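Local coordinates for protein sugar isomerase (Sinorhizobium meliloti, PDB 3QC0) that probably isomerises a sugar, using a zinc ion bound within a TIM barrel, at residues A[228-231]-A[232-236]; A[264-267]-A[268-272]; A[105-108]-A[109-113]; A[80-83]-A[84-88]. All coordinates share one frame; numbering follows the deposited sequence.

Interaction 1 of 4, residues A[228-231]-A[232-236]; sequences DLKG and IRRRI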
loop_
_atom_site.group_PDB
_atom_site.type_symbol
_atom_site.label_atom_id
_atom_site.label_comp_id
_atom_site.label_asym_id
_atom_site.label_seq_id
_atom_site.Cartn_x
_atom_site.Cartn_y
_atom_site.Cartn_z
ATOM N N ASP A 228 -2.410 15.604 3.232
ATOM C CA ASP A 228 -3.158 16.663 3.909
ATOM C C ASP A 228 -2.870 16.562 5.400
ATOM O O ASP A 228 -3.718 16.095 6.181
ATOM C CB ASP A 228 -4.634 16.481 3.581
ATOM C CG ASP A 228 -5.557 17.505 4.241
ATOM O OD1 ASP A 228 -5.088 18.474 4.873
ATOM O OD2 ASP A 228 -6.817 17.329 4.122
ATOM N N LEU A 229 -1.641 16.981 5.777
ATOM C CA LEU A 229 -1.166 16.886 7.165
ATOM C C LEU A 229 -2.100 17.649 8.097
ATOM O O LEU A 229 -2.485 17.145 9.167
ATOM C CB LEU A 229 0.280 17.373 7.270
ATOM C CG LEU A 229 1.310 16.504 6.556
ATOM C CD1 LEU A 229 2.669 17.229 6.394
ATOM C CD2 LEU A 229 1.460 15.129 7.269
ATOM N N LYS A 230 -2.478 18.854 7.693
ATOM C CA LYS A 230 -3.365 19.704 8.482
ATOM C C LYS A 230 -4.676 18.985 8.774
ATOM O O LYS A 230 -5.142 18.951 9.904
ATOM C CB LYS A 230 -3.601 21.025 7.729
ATOM C CG LYS A 230 -4.566 22.048 8.304
ATOM C CD LYS A 230 -4.964 23.120 7.182
ATOM C CE LYS A 230 -5.268 24.541 7.697
ATOM N NZ LYS A 230 -5.196 25.638 6.618
ATOM N N GLY A 231 -5.274 18.395 7.737
ATOM C CA GLY A 231 -6.534 17.683 7.889
ATOM C C GLY A 231 -6.468 16.459 8.801
ATOM O O GLY A 231 -7.341 16.226 9.632
ATOM N N ILE A 232 -5.425 15.661 8.643
ATOM C CA ILE A 232 -5.241 14.498 9.481
ATOM C C ILE A 232 -5.094 14.964 10.955
ATOM O O ILE A 232 -5.720 14.397 11.854
ATOM C CB ILE A 232 -4.033 13.647 9.030
ATOM C CG1 ILE A 232 -4.327 12.969 7.661
ATOM C CG2 ILE A 232 -3.646 12.609 10.098
ATOM C CD1 ILE A 232 -3.131 12.225 7.063
ATOM N N ARG A 233 -4.263 15.983 11.186
ATOM C CA ARG A 233 -4.018 16.451 12.565
ATOM C C ARG A 233 -5.299 16.983 13.162
ATOM O O ARG A 233 -5.543 16.739 14.342
ATOM C CB ARG A 233 -2.931 17.490 12.634
ATOM C CG ARG A 233 -2.685 18.023 14.063
ATOM C CD ARG A 233 -2.105 16.972 14.996
ATOM N NE ARG A 233 -2.036 17.475 16.382
ATOM C CZ ARG A 233 -1.501 16.799 17.391
ATOM N NH1 ARG A 233 -0.961 15.596 17.207
ATOM N NH2 ARG A 233 -1.513 17.330 18.617
ATOM N N ARG A 234 -6.096 17.716 12.386
ATOM C CA ARG A 234 -7.373 18.222 12.904
ATOM C C ARG A 234 -8.279 17.073 13.320
ATOM O O ARG A 234 -8.964 17.122 14.352
ATOM C CB ARG A 234 -8.106 19.124 11.889
ATOM C CG ARG A 234 -7.467 20.488 11.661
ATOM C CD ARG A 234 -8.423 21.434 10.868
ATOM N NE ARG A 234 -9.232 20.681 9.882
ATOM C CZ ARG A 234 -8.969 20.542 8.569
ATOM N NH1 ARG A 234 -7.923 21.135 7.991
ATOM N NH2 ARG A 234 -9.783 19.809 7.817
ATOM N N ARG A 235 -8.301 16.016 12.530
ATOM C CA ARG A 235 -9.084 14.853 12.884
ATOM C C ARG A 235 -8.541 14.119 14.115
ATOM O O ARG A 235 -9.311 13.648 14.944
ATOM C CB ARG A 235 -9.163 13.888 11.690
ATOM C CG ARG A 235 -10.020 14.448 10.544
ATOM C CD ARG A 235 -10.054 13.477 9.424
ATOM N NE ARG A 235 -10.855 13.972 8.300
ATOM C CZ ARG A 235 -12.178 14.053 8.283
ATOM N NH1 ARG A 235 -12.917 13.694 9.349
ATOM N NH2 ARG A 235 -12.776 14.515 7.168
ATOM N N ILE A 236 -7.219 14.024 14.242
ATOM C CA ILE A 236 -6.614 13.405 15.429
ATOM C C ILE A 236 -6.932 14.201 16.729
ATOM O O ILE A 236 -7.320 13.609 17.763
ATOM C CB ILE A 236 -5.096 13.179 15.203
ATOM C CG1 ILE A 236 -4.873 12.019 14.197
ATOM C CG2 ILE A 236 -4.403 12.874 16.513
ATOM C CD1 ILE A 236 -3.398 11.862 13.759
HETATM O O HOH W 1 -9.222 17.756 5.372
#

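Interaction 2 of 4, residues A[264-267]-A[268-272]; sequences IATC and VERYR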
loop_
_atom_site.group_PDB
_atom_site.type_symbol
_atom_site.label_atom_id
_atom_site.label_comp_id
_atom_site.label_asym_id
_atom_site.label_seq_id
_atom_site.Cartn_x
_atom_site.Cartn_y
_atom_site.Cartn_z
ATOM N N ILE A 264 16.861 19.830 11.350
ATOM C CA ILE A 264 15.971 20.105 12.477
ATOM C C ILE A 264 15.351 21.509 12.389
ATOM O O ILE A 264 14.158 21.703 12.693
ATOM C CB ILE A 264 16.669 19.912 13.838
ATOM C CG1 ILE A 264 17.171 18.483 13.988
ATOM C CG2 ILE A 264 15.726 20.287 14.963
ATOM C CD1 ILE A 264 16.084 17.389 13.844
ATOM N N ALA A 265 16.149 22.483 11.948
ATOM C CA ALA A 265 15.610 23.798 11.634
ATOM C C ALA A 265 14.456 23.717 10.642
ATOM O O ALA A 265 13.411 24.371 10.853
ATOM C CB ALA A 265 16.726 24.733 11.076
ATOM N N THR A 266 14.635 22.910 9.584
ATOM C CA THR A 266 13.596 22.757 8.549
ATOM C C THR A 266 12.397 22.034 9.158
ATOM O O THR A 266 11.255 22.453 8.913
ATOM C CB THR A 266 14.152 22.029 7.317
ATOM O OG1 THR A 266 15.328 22.739 6.836
ATOM C CG2 THR A 266 13.094 21.870 6.198
ATOM N N CYS A 267 12.613 20.998 9.982
ATOM C CA CYS A 267 11.471 20.369 10.665
ATOM C C CYS A 267 10.677 21.373 11.464
ATOM O O CYS A 267 9.475 21.333 11.457
ATOM C CB CYS A 267 11.835 19.215 11.605
ATOM S SG CYS A 267 12.635 17.840 10.851
ATOM N N VAL A 268 11.328 22.272 12.195
ATOM C CA VAL A 268 10.563 23.241 12.978
ATOM C C VAL A 268 9.765 24.203 12.079
ATOM O O VAL A 268 8.616 24.511 12.368
ATOM C CB VAL A 268 11.486 24.069 13.920
ATOM C CG1 VAL A 268 10.733 25.270 14.499
ATOM C CG2 VAL A 268 12.060 23.175 15.020
ATOM N N GLU A 269 10.385 24.673 10.993
ATOM C CA GLU A 269 9.724 25.587 10.068
ATOM C C GLU A 269 8.511 24.903 9.442
ATOM O O GLU A 269 7.414 25.484 9.373
ATOM C CB GLU A 269 10.689 26.035 8.966
ATOM C CG GLU A 269 10.118 26.992 7.969
ATOM C CD GLU A 269 9.758 28.355 8.545
ATOM O OE1 GLU A 269 10.309 28.727 9.553
ATOM O OE2 GLU A 269 8.938 29.059 7.952
ATOM N N ARG A 270 8.716 23.673 8.984
ATOM C CA ARG A 270 7.631 22.957 8.270
ATOM C C ARG A 270 6.540 22.533 9.235
ATOM O O ARG A 270 5.373 22.531 8.890
ATOM C CB ARG A 270 8.162 21.763 7.523
ATOM C CG ARG A 270 9.096 22.076 6.339
ATOM C CD ARG A 270 8.546 23.097 5.344
ATOM N NE ARG A 270 9.459 23.242 4.202
ATOM C CZ ARG A 270 9.498 22.435 3.148
ATOM N NH1 ARG A 270 8.674 21.386 3.061
ATOM N NH2 ARG A 270 10.377 22.666 2.171
ATOM N N TYR A 271 6.915 22.174 10.457
ATOM C CA TYR A 271 5.945 21.962 11.521
ATOM C C TYR A 271 5.071 23.187 11.759
ATOM O O TYR A 271 3.842 23.089 11.894
ATOM C CB TYR A 271 6.692 21.616 12.822
ATOM C CG TYR A 271 5.804 21.591 14.036
ATOM C CD1 TYR A 271 4.790 20.628 14.171
ATOM C CD2 TYR A 271 5.992 22.500 15.074
ATOM C CE1 TYR A 271 3.976 20.598 15.307
ATOM C CE2 TYR A 271 5.196 22.479 16.218
ATOM C CZ TYR A 271 4.209 21.534 16.341
ATOM O OH TYR A 271 3.453 21.565 17.487
ATOM N N ARG A 272 5.705 24.359 11.854
ATOM C CA ARG A 272 4.963 25.606 11.975
ATOM C C ARG A 272 4.007 25.845 10.805
ATOM O O ARG A 272 2.879 26.263 11.026
ATOM C CB ARG A 272 5.927 26.815 12.120
ATOM C CG ARG A 272 6.661 26.840 13.429
ATOM C CD ARG A 272 7.791 27.897 13.422
ATOM N NE ARG A 272 7.245 29.240 13.220
ATOM C CZ ARG A 272 6.734 29.997 14.199
ATOM N NH1 ARG A 272 6.696 29.543 15.456
ATOM N NH2 ARG A 272 6.248 31.196 13.930
#

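Interaction 3 of 4, residues A[105-108]-A[109-113]; sequences GGLP and GGSKN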
loop_
_atom_site.group_PDB
_atom_site.type_symbol
_atom_site.label_atom_id
_atom_site.label_comp_id
_atom_site.label_asym_id
_atom_site.label_seq_id
_atom_site.Cartn_x
_atom_site.Cartn_y
_atom_site.Cartn_z
ATOM N N GLY A 105 5.972 -7.296 11.991
ATOM C CA GLY A 105 6.651 -8.395 11.325
ATOM C C GLY A 105 5.868 -8.842 10.121
ATOM O O GLY A 105 4.645 -8.774 10.105
ATOM N N GLY A 106 6.591 -9.307 9.116
ATOM C CA GLY A 106 5.998 -9.869 7.903
ATOM C C GLY A 106 5.719 -11.369 8.016
ATOM O O GLY A 106 5.662 -11.957 9.110
ATOM N N LEU A 107 5.547 -11.995 6.868
ATOM C CA LEU A 107 5.331 -13.425 6.797
ATOM C C LEU A 107 6.534 -14.171 7.376
ATOM O O LEU A 107 7.681 -13.766 7.136
ATOM C CB LEU A 107 5.124 -13.845 5.328
ATOM C CG LEU A 107 3.781 -13.425 4.753
ATOM C CD1 LEU A 107 3.923 -13.356 3.202
ATOM C CD2 LEU A 107 2.668 -14.394 5.139
ATOM N N PRO A 108 6.287 -15.299 8.056
ATOM C CA PRO A 108 7.364 -16.210 8.389
ATOM C C PRO A 108 8.043 -16.678 7.130
ATOM O O PRO A 108 7.374 -16.816 6.069
ATOM C CB PRO A 108 6.648 -17.386 9.068
ATOM C CG PRO A 108 5.373 -16.910 9.462
ATOM C CD PRO A 108 4.989 -15.752 8.564
ATOM N N GLY A 109 9.345 -16.911 7.166
ATOM C CA GLY A 109 10.018 -17.325 5.931
ATOM C C GLY A 109 9.379 -18.528 5.248
ATOM O O GLY A 109 9.050 -19.518 5.908
ATOM N N GLY A 110 9.202 -18.406 3.940
ATOM C CA GLY A 110 8.567 -19.408 3.076
ATOM C C GLY A 110 7.039 -19.395 3.014
ATOM O O GLY A 110 6.427 -19.923 2.078
ATOM N N SER A 111 6.404 -18.800 4.004
ATOM C CA SER A 111 4.980 -18.913 4.114
ATOM C C SER A 111 4.252 -17.922 3.225
ATOM O O SER A 111 4.740 -16.810 2.957
ATOM C CB SER A 111 4.558 -18.669 5.572
ATOM O OG SER A 111 3.133 -18.790 5.733
ATOM N N LYS A 112 3.068 -18.342 2.770
ATOM C CA LYS A 112 2.117 -17.498 2.065
ATOM C C LYS A 112 0.893 -17.224 2.916
ATOM O O LYS A 112 -0.067 -16.586 2.468
ATOM C CB LYS A 112 1.639 -18.205 0.777
ATOM C CG LYS A 112 2.798 -18.658 -0.107
ATOM C CD LYS A 112 2.249 -19.266 -1.406
ATOM C CE LYS A 112 3.336 -19.955 -2.234
ATOM N NZ LYS A 112 4.389 -19.039 -2.700
ATOM N N ASN A 113 0.918 -17.697 4.159
ATOM C CA ASN A 113 -0.279 -17.706 4.982
ATOM C C ASN A 113 -0.368 -16.384 5.752
ATOM O O ASN A 113 -0.030 -16.297 6.942
ATOM C CB ASN A 113 -0.282 -18.909 5.919
ATOM C CG ASN A 113 -1.654 -19.184 6.523
ATOM O OD1 ASN A 113 -2.498 -18.279 6.590
ATOM N ND2 ASN A 113 -1.875 -20.440 6.961
#

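Interaction 4 of 4, residues A[80-83]-A[84-88]; sequences KAID and DNRRA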
loop_
_atom_site.group_PDB
_atom_site.type_symbol
_atom_site.label_atom_id
_atom_site.label_comp_id
_atom_site.label_asym_id
_atom_site.label_seq_id
_atom_site.Cartn_x
_atom_site.Cartn_y
_atom_site.Cartn_z
ATOM N N LYS A 80 11.212 -16.372 20.919
ATOM C CA LYS A 80 12.377 -15.478 20.876
ATOM C C LYS A 80 11.950 -14.037 20.575
ATOM O O LYS A 80 12.409 -13.084 21.244
ATOM C CB LYS A 80 13.438 -15.944 19.883
ATOM C CG LYS A 80 14.178 -17.207 20.371
ATOM C CD LYS A 80 15.201 -17.742 19.336
ATOM C CE LYS A 80 15.815 -19.066 19.817
ATOM N NZ LYS A 80 16.474 -18.878 21.159
ATOM N N ALA A 81 11.026 -13.866 19.649
ATOM C CA ALA A 81 10.524 -12.538 19.327
ATOM C C ALA A 81 9.757 -11.930 20.501
ATOM O O ALA A 81 9.968 -10.767 20.861
ATOM C CB ALA A 81 9.652 -12.567 18.058
ATOM N N ILE A 82 8.874 -12.715 21.107
ATOM C CA ILE A 82 8.099 -12.236 22.263
ATOM C C ILE A 82 9.047 -11.790 23.368
ATOM O O ILE A 82 8.872 -10.720 23.965
ATOM C CB ILE A 82 7.124 -13.300 22.705
ATOM C CG1 ILE A 82 5.976 -13.461 21.696
ATOM C CG2 ILE A 82 6.559 -12.976 24.111
ATOM C CD1 ILE A 82 5.247 -14.802 21.767
ATOM N N ASP A 83 10.062 -12.603 23.646
ATOM C CA ASP A 83 10.991 -12.280 24.705
ATOM C C ASP A 83 11.770 -11.015 24.399
ATOM O O ASP A 83 11.989 -10.204 25.318
ATOM C CB ASP A 83 11.851 -13.510 25.076
ATOM C CG ASP A 83 12.036 -13.659 26.572
ATOM O OD1 ASP A 83 11.057 -13.486 27.355
ATOM O OD2 ASP A 83 13.184 -13.945 26.978
ATOM N N ASP A 84 12.211 -10.812 23.132
ATOM C CA ASP A 84 12.800 -9.527 22.730
ATOM C C ASP A 84 11.906 -8.350 23.017
ATOM O O ASP A 84 12.379 -7.301 23.448
ATOM C CB ASP A 84 13.216 -9.486 21.235
ATOM C CG ASP A 84 13.784 -8.123 20.806
ATOM O OD1 ASP A 84 14.867 -7.761 21.370
ATOM O OD2 ASP A 84 13.120 -7.392 19.997
ATOM N N ASN A 85 10.591 -8.506 22.786
ATOM C CA ASN A 85 9.672 -7.443 23.063
ATOM C C ASN A 85 9.621 -7.113 24.561
ATOM O O ASN A 85 9.424 -5.957 24.914
ATOM C CB ASN A 85 8.261 -7.799 22.568
ATOM C CG ASN A 85 8.067 -7.524 21.078
ATOM O OD1 ASN A 85 7.597 -6.441 20.732
ATOM N ND2 ASN A 85 8.431 -8.483 20.204
ATOM N N ARG A 86 9.787 -8.137 25.405
ATOM C CA ARG A 86 9.862 -7.876 26.849
ATOM C C ARG A 86 11.083 -7.018 27.181
ATOM O O ARG A 86 10.980 -6.100 27.997
ATOM C CB ARG A 86 9.841 -9.173 27.640
ATOM C CG ARG A 86 8.547 -9.947 27.485
ATOM C CD ARG A 86 8.506 -11.232 28.310
ATOM N NE ARG A 86 7.268 -11.969 28.099
ATOM C CZ ARG A 86 7.171 -13.176 27.535
ATOM N NH1 ARG A 86 8.225 -13.870 27.063
ATOM N NH2 ARG A 86 5.982 -13.660 27.366
ATOM N N ARG A 87 12.217 -7.282 26.522
ATOM C CA ARG A 87 13.387 -6.435 26.681
ATOM C C ARG A 87 13.104 -5.002 26.198
ATOM O O ARG A 87 13.471 -4.030 26.834
ATOM C CB ARG A 87 14.585 -7.012 25.922
ATOM C CG ARG A 87 15.005 -8.432 26.252
ATOM C CD ARG A 87 15.687 -8.557 27.625
ATOM N NE ARG A 87 14.727 -8.348 28.713
ATOM C CZ ARG A 87 13.807 -9.235 29.108
ATOM N NH1 ARG A 87 13.695 -10.433 28.537
ATOM N NH2 ARG A 87 12.966 -8.907 30.072
ATOM N N ALA A 88 12.409 -4.874 25.056
ATOM C CA ALA A 88 12.049 -3.593 24.542
ATOM C C ALA A 88 11.171 -2.814 25.520
ATOM O O ALA A 88 11.327 -1.613 25.681
ATOM C CB ALA A 88 11.366 -3.716 23.148
HETATM O O HOH W 2 11.794 -12.063 29.377
HETATM O O HOH W 3 15.261 -11.968 26.665
#

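Interaction 1 of 4, residues A[228-231]-A[232-236]
Arg-234 leans back over the first turn of helix 229-238, where its guanidinium group settles above Gly-231, one turn before it. Along the side chain, CB lies 3.6 Å from Lys-230 O, and CG comes to 3.3 Å from that same oxygen, because chi1 (-71°) sets CG beside the backbone N. A bend at chi3 (-34°) then turns the chain back toward the start of the helix. CZ ends 3.8 Å from Gly-231 CA, which lies over one face of the guanidinium toward its rim, while NH1 meets Lys-230 CG at 3.5 Å near the group's edge. NH2 makes a weak bond to a water that also donates to Asp-228 OD2.

Asp-228 is the N-cap: its OD1 accepts from Gly-231 N at 2.9 Å, the donor standing above the carboxylate plane. Glycine suits position 231, since a CB there would run into Asp-228 OD2. On the inner side Ile-232 packs CG1 at 3.5 Å from Asp-228 O and continues onto Val-178 of helix 178-181 and Leu-187 of helix 187-196; a branched aliphatic side chain suits this buried seam. Arg-233, buried, sends its guanidinium away to Glu-237, His-203 and Gly-243. The helix belongs to the beta-alpha-beta unit of strands 200-205 and 245-247.

The carboxylate of Asp-228 thus answers a first-turn N-H that has no preceding helical turn to supply a carbonyl, and its negative charge would probably be favoured at the positive end of the helix dipole, while one water bridges acid and arginine, whose charges do not touch directly.

Interaction 2 of 4, residues A[264-267]-A[268-272]
Thr-266 and Arg-270 lie side by side on one face of helix 260-274, the helix that follows the last strand of the TIM barrel and packs against both strand 245-247 and strand 7-10 where the barrel closes. The packed side is built from Ile-264, Cys-267, Val-268 and Tyr-271. Small or branched apolar groups suit the first three places: Ile-264 and Cys-267 rest on Ile-9, Cys-267 also on Val-247, and Val-268 on Leu-7. Here the helix is tight against itself as well, for Val-268 CG2 lies 3.5 Å from Ile-264 O and Tyr-271 CB only 3.1 Å from Cys-267 O. With CG anti to the backbone N (chi1 171°), the Tyr-271 side chain is carried off this turn; tyrosine suits the place because it packs on Leu-7 and Gln-245 while its hydroxyl reaches the backbone oxygen of Glu-5.

The outer side is looser. Glu-269, exposed, touches the preceding turn through its CB, 3.6 Å from Thr-266 O, and turns its carboxylate on to Asn-273. Thr-266 gives OG1 to Glu-262 O, a common way for a threonine to satisfy its hydroxyl within a helix, and is left with its methyl for Arg-270. A bend at chi2 (-51°) steers that arginine, which is long enough to carry NH1 to the loop for a salt bridge with Asp-224 and a hydrogen bond with Met-222 O. Four backbone bonds join the segments; in the straightest, Arg-270 N meets Thr-266 O at 2.8 Å. Beside it, Thr-266 CG2 stands over one face of the guanidinium and lies 4.0 Å from Arg-270 CG.

Interaction 3 of 4, residues A[105-108]-A[109-113]
Leu-107 turns its isobutyl group into the bend made by residues 111-113, its two methyls meeting different parts of the backbone. CD1 lies 3.6 Å from Ser-111 O, whereas CD2 lies 3.7 Å from Asn-113 C. Chi1 of -73° sets CG beside its own backbone N, and from there the two methyls spread against the returning chain. Replacing the leucine with an alanine would probably open a gap where CD1 and CD2 now fill the bend against Ser-111 and Asn-113.

The reversal is a type II beta turn from Pro-108 to Ser-111, closed by Ser-111 N donating to Pro-108 O at 3.0 Å. Gly-110, with its positive phi of 83°, suits the third position of such a turn. Ser-111 points its CB back toward Pro-108, CB coming 3.4 Å from Pro-108 O, and holds OG anti to its backbone N (chi1 -179°). There OG accepts from Asn-113 N at 2.9 Å, an ST turn that leads straight into the helix. Asn-113 is the N-cap, its OD1 taking the N-H of Ala-116, as a short amide side chain readily does.

The whole loop links strand 100-103 to helix 114-135: Leu-107 and Pro-108 both lie on Ala-117 of that helix, and Pro-108 also meets Pro-71 and Pro-73. Leu-107 packs in addition on Val-226, and Lys-112 on Gly-225, of the second subunit.

Interaction 4 of 4, residues A[80-83]-A[84-88]
Residues 80-88 run as regular alpha helix within helix 75-94, each backbone N-H from Asp-84 to Arg-87 bonding to the carbonyl four residues back. Asp-83 takes up two arginines of the next turn. Its OD1 receives Arg-86 NH1 at 2.9 Å, on the anti side of the carboxylate and close to the guanidinium plane, with the two groups' planes 69° apart. Arg-87 lies alongside instead: its salt bridge to Asp-83 OD2 is long, 3.9 Å from NH1, but two waters close the distance, each donating to the carboxylate and accepting from NH1.

Arg-86 stays extended from CG to NE, and Ile-82 CG2 sits over one face of its guanidinium, 3.4 Å from NH2. The branched isoleucine thus offers a methyl to the flat cation while also packing on Ala-127 and Val-128 of helix 114-135. Arg-86 NH1 also forms a salt bridge with Glu-79. Putting a leucine in place of Arg-86 would probably leave both Asp-83 OD1 and Glu-79 without this cationic mate.

On the buried side, CG beside its own backbone N (chi1 -83°) lets Asn-85 fold its amide back, and ND2 reaches Ala-81 O at 2.8 Å, above the carbonyl plane. That oxygen also takes Asn-85 N, and Asn-85 OD1 accepts from Gly-68 N, so the amide can satisfy backbone groups of the helix and of strand 60-68 together.

The chemistry is one of charge balance: Arg-87 is also paired to Asp-90, and Asp-84 to Arg-39 of helix 39-45, and the carboxylate of Asp-83 is probably kept ionised by its cationic company.

All four contacts are local ones in a single eight-stranded TIM barrel. Along the chain they come as interaction 4, interaction 3, interaction 1 and interaction 2. Interaction 4 lies on helix 75-94, after the third strand, and interaction 3 in the loop between the fourth strand and helix 114-135; their centres are about 19 Å apart. Interactions 1 and 2, on helices after the seventh and eighth strands, have centres about 17 Å apart. Interactions 2 and 4 lie on opposite sides of the chain's centre. Interactions 1, 2 and 4 belong to the helical layer round the barrel, interaction 3 to a loop that also meets the second subunit; the zinc is held by residues at or just past strand ends.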